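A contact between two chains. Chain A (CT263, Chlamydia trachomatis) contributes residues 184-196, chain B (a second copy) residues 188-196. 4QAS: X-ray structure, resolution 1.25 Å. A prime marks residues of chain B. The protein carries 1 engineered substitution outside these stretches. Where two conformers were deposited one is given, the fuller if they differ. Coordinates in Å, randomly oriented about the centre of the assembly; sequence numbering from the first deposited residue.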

ATOM      1  N   SER A 184       9.758   3.940  -6.555  1.00 12.97           N
ATOM      2  CA  SER A 184       9.602   3.111  -5.370  1.00 12.93           C
ATOM      3  C   SER A 184       8.131   2.925  -5.019  1.00 12.48           C
ATOM      4  O   SER A 184       7.717   1.841  -4.585  1.00 13.20           O
ATOM      5  CB  SER A 184      10.371   3.777  -4.243  1.00 14.59           C
ATOM      6  OG  SER A 184      10.322   3.037  -3.027  1.00 14.53           O
ATOM      7  N   GLN A 185       7.326   3.969  -5.217  1.00 12.71           N
ATOM      8  CA  GLN A 185       5.897   3.883  -4.963  1.00 13.16           C
ATOM      9  C   GLN A 185       5.235   2.865  -5.881  1.00 12.97           C
ATOM     10  O   GLN A 185       4.340   2.127  -5.442  1.00 13.78           O
ATOM     11  CB  GLN A 185       5.262   5.273  -5.080  1.00 12.52           C
ATOM     12  CG  GLN A 185       3.802   5.289  -4.783  1.00 14.08           C
ATOM     13  CD  GLN A 185       3.500   5.021  -3.334  1.00 14.81           C
ATOM     14  OE1 GLN A 185       4.341   5.245  -2.445  1.00 16.35           O
ATOM     15  NE2 GLN A 185       2.279   4.562  -3.048  1.00 15.18           N
ATOM     16  N   LYS A 186       5.643   2.807  -7.155  1.00 13.21           N
ATOM     17  CA  LYS A 186       5.098   1.787  -8.053  1.00 12.68           C
ATOM     18  C   LYS A 186       5.369   0.392  -7.527  1.00 13.05           C
ATOM     19  O   LYS A 186       4.514  -0.491  -7.619  1.00 14.06           O
ATOM     20  CB  LYS A 186       5.683   1.919  -9.458  1.00 15.28           C
ATOM     21  CG  LYS A 186       5.265   3.145 -10.226  1.00 18.18           C
ATOM     22  CD  LYS A 186       3.772   3.186 -10.532  1.00 28.39           C
ATOM     23  CE  LYS A 186       3.347   2.132 -11.538  1.00 51.55           C
ATOM     24  NZ  LYS A 186       1.893   2.243 -11.868  1.00 64.80           N
ATOM     25  N   LEU A 187       6.569   0.156  -7.022  1.00 13.20           N
ATOM     26  CA  LEU A 187       6.866  -1.159  -6.458  1.00 12.69           C
ATOM     27  C   LEU A 187       5.947  -1.485  -5.287  1.00 12.76           C
ATOM     28  O   LEU A 187       5.439  -2.599  -5.180  1.00 13.99           O
ATOM     29  CB  LEU A 187       8.328  -1.232  -6.042  1.00 11.41           C
ATOM     30  CG  LEU A 187       9.324  -1.070  -7.192  1.00 12.64           C
ATOM     31  CD1 LEU A 187      10.695  -1.080  -6.637  1.00 12.65           C
ATOM     32  CD2 LEU A 187       9.151  -2.132  -8.261  1.00 12.54           C
ATOM     33  N   ALA A 188       5.717  -0.521  -4.390  1.00 12.88           N
ATOM     34  CA  ALA A 188       4.861  -0.742  -3.233  1.00 12.70           C
ATOM     35  C   ALA A 188       3.455  -1.079  -3.670  1.00 13.62           C
ATOM     36  O   ALA A 188       2.811  -1.973  -3.105  1.00 15.02           O
ATOM     37  CB  ALA A 188       4.879   0.490  -2.327  1.00 15.07           C
ATOM     38  N   GLU A 189       2.966  -0.368  -4.692  1.00 13.42           N
ATOM     39  CA  GLU A 189       1.623  -0.605  -5.183  1.00 15.47           C
ATOM     40  C   GLU A 189       1.480  -1.992  -5.786  1.00 15.33           C
ATOM     41  O   GLU A 189       0.402  -2.596  -5.720  1.00 16.84           O
ATOM     42  CB  GLU A 189       1.249   0.511  -6.156  1.00 15.90           C
ATOM     43  CG  GLU A 189       1.103   1.830  -5.413  1.00 19.30           C
ATOM     44  CD  GLU A 189       0.954   3.035  -6.303  1.00 23.18           C
ATOM     45  OE1 GLU A 189       1.008   2.884  -7.548  1.00 24.99           O
ATOM     46  OE2 GLU A 189       0.799   4.143  -5.750  1.00 20.82           O
ATOM     47  N   ALA A 190       2.544  -2.520  -6.382  1.00 14.35           N
ATOM     48  CA  ALA A 190       2.484  -3.867  -6.932  1.00 14.99           C
ATOM     49  C   ALA A 190       2.639  -4.939  -5.863  1.00 17.48           C
ATOM     50  O   ALA A 190       2.065  -6.033  -5.999  1.00 18.59           O
ATOM     51  CB  ALA A 190       3.568  -4.034  -7.983  1.00 16.32           C
ATOM     52  N   ILE A 191       3.411  -4.664  -4.804  1.00 15.50           N
ATOM     53  CA  ILE A 191       3.620  -5.653  -3.744  1.00 16.36           C
ATOM     54  C   ILE A 191       2.341  -5.889  -2.955  1.00 16.40           C
ATOM     55  O   ILE A 191       2.043  -7.025  -2.549  1.00 18.86           O
ATOM     56  CB  ILE A 191       4.795  -5.211  -2.853  1.00 15.53           C
ATOM     57  CG1 ILE A 191       6.100  -5.421  -3.631  1.00 16.76           C
ATOM     58  CG2 ILE A 191       4.781  -5.986  -1.520  1.00 18.92           C
ATOM     59  CD1 ILE A 191       7.307  -4.810  -3.018  1.00 17.79           C
ATOM     60  N   PHE A 192       1.569  -4.839  -2.706  1.00 15.71           N
ATOM     61  CA  PHE A 192       0.450  -4.998  -1.789  1.00 16.91           C
ATOM     62  C   PHE A 192      -0.520  -6.102  -2.182  1.00 18.63           C
ATOM     63  O   PHE A 192      -0.881  -6.903  -1.308  1.00 18.61           O
ATOM     64  CB  PHE A 192      -0.277  -3.676  -1.562  1.00 18.85           C
ATOM     65  CG  PHE A 192      -1.396  -3.832  -0.617  1.00 19.44           C
ATOM     66  CD1 PHE A 192      -1.154  -3.909   0.743  1.00 21.54           C
ATOM     67  CD2 PHE A 192      -2.674  -4.030  -1.078  1.00 20.60           C
ATOM     68  CE1 PHE A 192      -2.199  -4.118   1.630  1.00 24.26           C
ATOM     69  CE2 PHE A 192      -3.707  -4.230  -0.208  1.00 24.31           C
ATOM     70  CZ  PHE A 192      -3.476  -4.275   1.145  1.00 25.49           C
ATOM     71  N   PRO A 193      -1.025  -6.182  -3.418  1.00 19.02           N
ATOM     72  CA  PRO A 193      -2.009  -7.243  -3.694  1.00 21.88           C
ATOM     73  C   PRO A 193      -1.432  -8.642  -3.589  1.00 23.66           C
ATOM     74  O   PRO A 193      -2.183  -9.589  -3.316  1.00 25.88           O
ATOM     75  CB  PRO A 193      -2.513  -6.916  -5.110  1.00 22.68           C
ATOM     76  CG  PRO A 193      -1.482  -6.048  -5.707  1.00 21.82           C
ATOM     77  CD  PRO A 193      -0.882  -5.252  -4.552  1.00 20.08           C
ATOM     78  N   ILE A 194      -0.121  -8.799  -3.773  1.00 21.09           N
ATOM     79  CA  ILE A 194       0.498 -10.102  -3.557  1.00 22.24           C
ATOM     80  C   ILE A 194       0.430 -10.470  -2.084  1.00 23.31           C
ATOM     81  O   ILE A 194      -0.030 -11.557  -1.720  1.00 24.90           O
ATOM     82  CB  ILE A 194       1.945 -10.125  -4.063  1.00 23.38           C
ATOM     83  CG1 ILE A 194       2.023  -9.591  -5.492  1.00 25.70           C
ATOM     84  CG2 ILE A 194       2.470 -11.565  -3.957  1.00 24.96           C
ATOM     85  CD1 ILE A 194       3.449  -9.389  -5.967  1.00 26.44           C
ATOM     86  N   TYR A 195       0.904  -9.568  -1.214  1.00 21.42           N
ATOM     87  CA  TYR A 195       0.791  -9.793   0.223  0.57 23.24           C
ATOM     88  C   TYR A 195      -0.647 -10.117   0.604  1.00 24.48           C
ATOM     89  O   TYR A 195      -0.912 -11.069   1.352  1.00 25.38           O
ATOM     90  CB  TYR A 195       1.288  -8.552   0.970  0.57 24.75           C
ATOM     91  CG  TYR A 195       0.540  -8.274   2.248  0.57 25.94           C
ATOM     92  CD1 TYR A 195       0.854  -8.944   3.431  0.57 28.23           C
ATOM     93  CD2 TYR A 195      -0.496  -7.350   2.275  0.57 29.84           C
ATOM     94  CE1 TYR A 195       0.156  -8.692   4.611  0.57 29.45           C
ATOM     95  CE2 TYR A 195      -1.192  -7.093   3.437  0.57 29.75           C
ATOM     96  CZ  TYR A 195      -0.872  -7.763   4.605  0.57 23.22           C
ATOM     97  OH  TYR A 195      -1.575  -7.482   5.744  0.57 31.43           O
ATOM     98  N   SER A 196      -1.597  -9.346   0.080  1.00 23.43           N
ATOM     99  CA  SER A 196      -2.997  -9.530   0.425  0.77 24.18           C
ATOM    100  C   SER A 196      -3.491 -10.921   0.048  1.00 24.95           C
ATOM    101  O   SER A 196      -4.276 -11.522   0.773  1.00 28.05           O
ATOM    102  CB  SER A 196      -3.807  -8.443  -0.277  0.77 28.59           C
ATOM    103  OG  SER A 196      -5.125  -8.428   0.202  0.77 26.93           O
TER
ATOM    104  N   ALA B 188      -5.894   1.540   6.339  1.00 12.95           N
ATOM    105  CA  ALA B 188      -4.969   1.783   5.244  1.00 12.77           C
ATOM    106  C   ALA B 188      -5.014   0.655   4.226  1.00 12.81           C
ATOM    107  O   ALA B 188      -4.969   0.905   3.014  1.00 16.26           O
ATOM    108  CB  ALA B 188      -3.564   1.917   5.808  1.00 14.89           C
ATOM    109  N   GLU B 189      -5.112  -0.594   4.691  1.00 14.71           N
ATOM    110  CA  GLU B 189      -5.133  -1.727   3.771  1.00 15.92           C
ATOM    111  C   GLU B 189      -6.427  -1.808   2.975  1.00 15.17           C
ATOM    112  O   GLU B 189      -6.427  -2.335   1.864  1.00 18.61           O
ATOM    113  CB  GLU B 189      -4.887  -2.999   4.567  1.00 17.61           C
ATOM    114  CG  GLU B 189      -3.467  -3.023   5.052  1.00 18.53           C
ATOM    115  CD  GLU B 189      -3.117  -4.184   5.925  1.00 26.57           C
ATOM    116  OE1 GLU B 189      -1.902  -4.350   6.143  1.00 22.41           O
ATOM    117  OE2 GLU B 189      -4.047  -4.872   6.427  1.00 31.03           O
ATOM    118  N   ALA B 190      -7.504  -1.239   3.490  1.00 15.44           N
ATOM    119  CA  ALA B 190      -8.733  -1.138   2.727  1.00 17.00           C
ATOM    120  C   ALA B 190      -8.668   0.012   1.726  1.00 17.96           C
ATOM    121  O   ALA B 190      -9.229  -0.097   0.632  1.00 21.04           O
ATOM    122  CB  ALA B 190      -9.909  -0.938   3.678  1.00 18.42           C
ATOM    123  N   ILE B 191      -7.937   1.079   2.041  1.00 16.36           N
ATOM    124  CA  ILE B 191      -7.872   2.257   1.180  1.00 18.03           C
ATOM    125  C   ILE B 191      -6.891   2.063   0.018  1.00 19.46           C
ATOM    126  O   ILE B 191      -7.135   2.538  -1.100  1.00 19.40           O
ATOM    127  CB  ILE B 191      -7.516   3.484   2.034  1.00 18.59           C
ATOM    128  CG1 ILE B 191      -8.745   3.870   2.874  1.00 21.67           C
ATOM    129  CG2 ILE B 191      -7.063   4.649   1.168  1.00 22.59           C
ATOM    130  CD1 ILE B 191      -8.446   4.670   4.081  1.00 25.83           C
ATOM    131  N   PHE B 192      -5.741   1.417   0.258  1.00 17.44           N
ATOM    132  CA  PHE B 192      -4.708   1.310  -0.777  1.00 19.16           C
ATOM    133  C   PHE B 192      -5.251   0.742  -2.079  1.00 21.66           C
ATOM    134  O   PHE B 192      -4.965   1.316  -3.139  1.00 21.53           O
ATOM    135  CB  PHE B 192      -3.527   0.491  -0.223  1.00 19.90           C
ATOM    136  CG  PHE B 192      -2.173   0.763  -0.886  1.00 20.61           C
ATOM    137  CD1 PHE B 192      -1.682   2.059  -1.106  1.00 21.91           C
ATOM    138  CD2 PHE B 192      -1.379  -0.312  -1.294  1.00 22.55           C
ATOM    139  CE1 PHE B 192      -0.452   2.260  -1.672  1.00 24.66           C
ATOM    140  CE2 PHE B 192      -0.144  -0.107  -1.863  1.00 25.85           C
ATOM    141  CZ  PHE B 192       0.319   1.184  -2.076  1.00 29.85           C
ATOM    142  N   PRO B 193      -6.042  -0.342  -2.084  1.00 20.96           N
ATOM    143  CA  PRO B 193      -6.559  -0.832  -3.365  1.00 24.88           C
ATOM    144  C   PRO B 193      -7.589   0.088  -3.988  1.00 23.40           C
ATOM    145  O   PRO B 193      -7.668   0.138  -5.219  1.00 26.10           O
ATOM    146  CB  PRO B 193      -7.143  -2.209  -3.022  1.00 27.40           C
ATOM    147  CG  PRO B 193      -7.348  -2.226  -1.569  1.00 25.15           C
ATOM    148  CD  PRO B 193      -6.406  -1.220  -0.956  1.00 21.45           C
ATOM    149  N   ILE B 194      -8.364   0.830  -3.183  1.00 24.72           N
ATOM    150  CA  ILE B 194      -9.356   1.758  -3.732  1.00 26.65           C
ATOM    151  C   ILE B 194      -8.684   2.772  -4.629  1.00 26.97           C
ATOM    152  O   ILE B 194      -9.175   3.089  -5.713  1.00 27.42           O
ATOM    153  CB  ILE B 194     -10.135   2.460  -2.608  1.00 29.58           C
ATOM    154  CG1 ILE B 194     -10.977   1.451  -1.840  1.00 24.83           C
ATOM    155  CG2 ILE B 194     -11.042   3.560  -3.183  1.00 30.56           C
ATOM    156  CD1 ILE B 194     -11.584   2.020  -0.602  1.00 28.33           C
ATOM    157  N   TYR B 195      -7.573   3.329  -4.164  1.00 26.85           N
ATOM    158  CA  TYR B 195      -6.804   4.227  -5.000  1.00 27.72           C
ATOM    159  C   TYR B 195      -6.462   3.555  -6.319  1.00 30.41           C
ATOM    160  O   TYR B 195      -6.573   4.167  -7.388  1.00 30.27           O
ATOM    161  CB  TYR B 195      -5.546   4.631  -4.240  1.00 30.07           C
ATOM    162  CG  TYR B 195      -4.596   5.392  -5.081  1.00 28.83           C
ATOM    163  CD1 TYR B 195      -4.763   6.748  -5.284  1.00 31.61           C
ATOM    164  CD2 TYR B 195      -3.552   4.750  -5.726  1.00 38.34           C
ATOM    165  CE1 TYR B 195      -3.904   7.446  -6.070  1.00 34.23           C
ATOM    166  CE2 TYR B 195      -2.690   5.435  -6.499  1.00 37.75           C
ATOM    167  CZ  TYR B 195      -2.871   6.788  -6.687  1.00 40.07           C
ATOM    168  OH  TYR B 195      -2.006   7.492  -7.476  1.00 49.89           O
ATOM    169  N   SER B 196      -6.107   2.268  -6.268  1.00 35.65           N
ATOM    170  CA  SER B 196      -5.744   1.552  -7.488  1.00 40.39           C
ATOM    171  C   SER B 196      -6.944   1.258  -8.383  1.00 33.70           C
ATOM    172  O   SER B 196      -6.757   0.966  -9.562  1.00 37.14           O
ATOM    173  CB  SER B 196      -5.033   0.243  -7.148  1.00 63.35           C
ATOM    174  OG  SER B 196      -3.627   0.395  -7.236  1.00 77.63           O
TER
HETATM  175  O   HOH W   1       0.379   6.168  -7.064  1.00 29.45           O
HETATM  176  O   HOH W   2      -1.271  -6.091   7.928  1.00 22.58           O

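Two copies of one helix cross at 119° between their N-to-C directions, with axes 10.6 Å apart at closest approach, and bury 420 Å² between the two stretches. Both helices are kinked at Pro193 and Pro193′, whose nitrogen carries no hydrogen and so makes no bond to the turn before. The same residues, Glu189, Phe192 and Tyr195, supply most of the contact from each chain, but the two copies use them differently.

Aromatic packing forms the centre. The CA-to-CB bonds of Phe192 and Phe192′ both point toward the other helix, with chi1 in t, and their rings meet as an offset edge-to-face pair, the edge of Phe192′ toward the face of Phe192, with centroids 5.5 Å apart and planes at 89°. Phe192′ has the largest area covered by the other stretch, 107 Å². Its side chain is a knob in a hole formed by Gln185, Ala188, Glu189 and Phe192. At its ring edge, CE1 lies 3.8 Å from Gln185 NE2, CE2 lies 3.7 Å from the backbone Ala188 O, and CD2 lies 3.6 Å from Phe192 CB. The small side chain of Ala188 takes up little room in this hole. A flat, apolar ring suits the site: it fits among the four residues, and its slightly positive C-H edge is well matched to the carbonyl oxygen of Ala188, while Gln185 NE2 makes only van der Waals contact with it.

Further apolar contacts involve the aliphatic part of glutamate. Glu189 CG lies 3.5 Å from Phe192′ CZ; in return, Phe192 CE1 lies 3.8 Å from Glu189′ CG, and Phe192 CZ lies 3.6 Å from the backbone Glu189′ O. Pro193′ extends the apolar surface, its CD 4.1 Å from Phe192 CE2. Each glutamate, with chi1 in m and chi2 in t, thus lays its methylene carbons near a phenylalanine and still carries its carboxylate to polar partners.

Those polar links are largely water-mediated. Water 1 donates to Glu189 OE2 (2.5 Å from its O) and is hydrogen-bonded to Tyr195′ OH (2.8 Å from its O). Water 2 makes the equivalent bridge, its O 2.6 Å from both Glu189′ OE1, to which it donates, and Tyr195 OH. In this second bridge the side chains also approach directly, with Tyr195 OH 3.2 Å from Glu189′ OE1. Tyrosine suits these positions because its long ring carries a hydroxyl out to the water. Within chain A, Gln185 NE2 donates a hydrogen bond to Glu189 OE2 (3.1 Å), tying together two residues that line the hole for Phe192′.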